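Local coordinates for protein 2,4-dihydroxyhept-2-ene-1,7-dioic acid aldolase (Kordia algicida OT-1, PDB 6BDD) that binds heme and probably senses nitric oxide or other diatomic gases as an H-NOX signaling protein, at residues L129-K134 against F174-N179. Sequence-based numbering, arbitrary orientation.
With HEM (protoporphyrin IX containing Fe), chain B.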
# COMPACT_ATOMS: atom_id res chain seq x y z
N LEU A 129 2.56 -6.63 -17.01
CA LEU A 129 1.37 -5.82 -16.75
C LEU A 129 1.77 -4.36 -16.65
O LEU A 129 2.66 -4.02 -15.86
CB LEU A 129 0.67 -6.28 -15.46
CG LEU A 129 -0.57 -5.50 -15.04
CD1 LEU A 129 -1.70 -5.71 -16.04
CD2 LEU A 129 -1.01 -5.90 -13.64
N THR A 130 1.12 -3.51 -17.44
CA THR A 130 1.32 -2.07 -17.38
C THR A 130 0.03 -1.43 -16.90
O THR A 130 -1.02 -1.58 -17.53
CB THR A 130 1.72 -1.51 -18.74
OG1 THR A 130 2.96 -2.10 -19.16
CG2 THR A 130 1.89 0.00 -18.67
N MET A 131 0.10 -0.71 -15.77
CA MET A 131 -1.06 -0.09 -15.17
C MET A 131 -0.76 1.37 -14.84
O MET A 131 0.38 1.73 -14.55
CB MET A 131 -1.50 -0.82 -13.89
CG MET A 131 -2.12 -2.18 -14.13
SD MET A 131 -3.02 -2.76 -12.68
CE MET A 131 -1.74 -2.67 -11.43
N ILE A 132 -1.81 2.19 -14.89
CA ILE A 132 -1.73 3.59 -14.52
C ILE A 132 -2.34 3.75 -13.14
O ILE A 132 -3.53 3.46 -12.94
CB ILE A 132 -2.43 4.50 -15.54
CG1 ILE A 132 -1.84 4.28 -16.94
CG2 ILE A 132 -2.30 5.96 -15.14
CD1 ILE A 132 -0.38 4.64 -17.05
N TYR A 133 -1.54 4.20 -12.18
CA TYR A 133 -1.99 4.45 -10.82
C TYR A 133 -2.35 5.92 -10.68
O TYR A 133 -1.59 6.79 -11.13
CB TYR A 133 -0.90 4.07 -9.81
CG TYR A 133 -1.07 4.63 -8.42
CD1 TYR A 133 -1.80 3.94 -7.46
CD2 TYR A 133 -0.49 5.84 -8.06
CE1 TYR A 133 -1.95 4.44 -6.18
CE2 TYR A 133 -0.65 6.35 -6.78
CZ TYR A 133 -1.37 5.65 -5.85
OH TYR A 133 -1.53 6.15 -4.58
N LYS A 134 -3.50 6.20 -10.07
CA LYS A 134 -3.94 7.57 -9.87
C LYS A 134 -4.53 7.72 -8.47
O LYS A 134 -5.43 6.96 -8.10
CB LYS A 134 -4.98 7.99 -10.92
CG LYS A 134 -4.40 8.25 -12.30
CD LYS A 134 -5.40 8.97 -13.19
CE LYS A 134 -4.86 9.13 -14.60
NZ LYS A 134 -5.85 9.81 -15.50
N PHE A 174 2.92 2.09 -13.78
CA PHE A 174 3.57 0.90 -13.25
C PHE A 174 3.87 -0.05 -14.40
O PHE A 174 2.95 -0.49 -15.10
CB PHE A 174 2.70 0.21 -12.21
CG PHE A 174 2.79 0.81 -10.83
CD1 PHE A 174 2.11 1.98 -10.52
CD2 PHE A 174 3.54 0.21 -9.84
CE1 PHE A 174 2.18 2.53 -9.26
CE2 PHE A 174 3.62 0.75 -8.58
CZ PHE A 174 2.94 1.91 -8.28
N ILE A 175 5.14 -0.37 -14.60
CA ILE A 175 5.57 -1.35 -15.59
C ILE A 175 6.04 -2.58 -14.82
O ILE A 175 7.11 -2.56 -14.19
CB ILE A 175 6.67 -0.82 -16.51
CG1 ILE A 175 6.15 0.38 -17.31
CG2 ILE A 175 7.15 -1.91 -17.45
CD1 ILE A 175 6.96 1.65 -17.10
N ILE A 176 5.25 -3.65 -14.86
CA ILE A 176 5.49 -4.85 -14.08
C ILE A 176 5.91 -5.97 -15.01
O ILE A 176 5.22 -6.25 -16.01
CB ILE A 176 4.24 -5.24 -13.27
CG1 ILE A 176 3.78 -4.07 -12.40
CG2 ILE A 176 4.52 -6.47 -12.42
CD1 ILE A 176 2.33 -4.15 -11.97
N ASN A 177 7.03 -6.61 -14.70
CA ASN A 177 7.55 -7.73 -15.48
C ASN A 177 7.92 -8.85 -14.52
O ASN A 177 8.89 -8.72 -13.76
CB ASN A 177 8.76 -7.31 -16.32
CG ASN A 177 8.38 -6.37 -17.45
OD1 ASN A 177 8.83 -5.22 -17.48
ND2 ASN A 177 7.57 -6.85 -18.37
N LYS A 178 7.17 -9.95 -14.55
CA LYS A 178 7.44 -11.07 -13.67
C LYS A 178 8.73 -11.78 -14.10
O LYS A 178 9.00 -11.96 -15.29
CB LYS A 178 6.28 -12.06 -13.69
CG LYS A 178 6.31 -13.06 -12.54
CD LYS A 178 5.17 -14.06 -12.64
CE LYS A 178 5.53 -15.23 -13.54
NZ LYS A 178 4.44 -16.24 -13.61
N ASN A 179 9.52 -12.18 -13.11
CA ASN A 179 10.76 -12.90 -13.37
C ASN A 179 10.50 -14.39 -13.53
O ASN A 179 9.45 -14.91 -13.15
CB ASN A 179 11.77 -12.68 -12.24
CG ASN A 179 12.08 -11.22 -11.99
OD1 ASN A 179 11.92 -10.73 -10.88
ND2 ASN A 179 12.53 -10.52 -13.03
CHA HEM B . -5.71 1.27 0.07
CHB HEM B . -7.77 -3.02 0.92
CHC HEM B . -5.04 -5.06 -2.50
CHD HEM B . -3.45 -0.68 -3.71
C1A HEM B . -6.43 0.26 0.64
C2A HEM B . -7.18 0.36 1.88
C3A HEM B . -7.75 -0.82 2.11
C4A HEM B . -7.38 -1.71 1.03
CMA HEM B . -8.65 -1.17 3.32
CAA HEM B . -7.31 1.62 2.77
CBA HEM B . -8.48 2.47 2.28
CGA HEM B . -8.70 3.62 3.23
O1A HEM B . -9.67 4.38 3.03
O2A HEM B . -7.90 3.76 4.19
C1B HEM B . -7.17 -3.94 0.10
C2B HEM B . -7.38 -5.37 0.17
C3B HEM B . -6.61 -5.94 -0.78
C4B HEM B . -5.92 -4.87 -1.46
CMB HEM B . -8.32 -6.06 1.19
CAB HEM B . -6.44 -7.43 -1.17
CBB HEM B . -7.18 -8.44 -0.70
C1C HEM B . -4.32 -4.04 -3.07
C2C HEM B . -3.23 -4.22 -4.01
C3C HEM B . -2.79 -3.00 -4.34
C4C HEM B . -3.60 -2.04 -3.63
CMC HEM B . -2.73 -5.61 -4.48
CAC HEM B . -1.66 -2.56 -5.30
CBC HEM B . -0.99 -3.40 -6.08
C1D HEM B . -3.81 0.18 -2.72
C2D HEM B . -3.19 1.46 -2.46
C3D HEM B . -3.81 2.01 -1.42
C4D HEM B . -4.84 1.08 -0.98
CMD HEM B . -2.03 2.07 -3.26
CAD HEM B . -3.47 3.39 -0.81
CBD HEM B . -4.59 4.39 -1.07
CGD HEM B . -4.23 5.28 -2.23
O1D HEM B . -3.18 5.04 -2.88
O2D HEM B . -4.99 6.25 -2.50
NA HEM B . -6.57 -1.03 0.14
NB HEM B . -6.27 -3.65 -0.91
NC HEM B . -4.53 -2.69 -2.85
ND HEM B . -4.82 -0.04 -1.80
FE HEM B . -5.69 -1.82 -1.47
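Tyr133 and Phe174 run alongside each other off the heme-facing side of the sheet. The contact is made at the root of the tyrosine: its CB sits 3.5 Å from CE1 of Phe174, approaching the phenyl ring obliquely. With CG anti to the backbone N (chi1 164°), the phenol runs on past Phe174 toward the porphyrin, where OH donates a 2.6 Å hydrogen bond to propionate oxygen O1D of the heme. That oxygen lies at the edge of the phenol ring, in its plane. With Ser135 and Arg137, which also hydrogen-bond to the heme, Tyr133 makes up the Tyr-x-Ser-x-Arg motif by which H-NOX domains hold the heme propionates.

Farther along the same face, Leu129 and Ile176 extend next to one another and touch through their outer methyls, CD2 of the leucine 4.1 Å from CD1 of the isoleucine. The methyl CE of Met131 reaches that same CD1 more loosely, at 4.4 Å. Helix 92-96 touches both Leu129 and Ile176, while Met147 of helix 140-153 packs on Phe174 and Ile176.

The two strands are the central, antiparallel pair of the four-stranded sheet in the H-NOX fold, strand 118-124 flanking one and strand 158-164 the other. Leu129–Ile176 and Met131–Phe174 are hydrogen-bonded pairs, each closed by two N-H to C=O bonds; Phe174 N to Met131 O is 2.7 Å, with an N-H...O angle of 165°. Between them, Thr130 and Ile175 form a non-hydrogen-bonded pair and turn their side chains to the opposite, partly exposed face. Between the strands, CA-H of Thr130 points at Phe174 O (CA to O 3.2 Å), the same carbonyl oxygen that accepts the Met131 N-H.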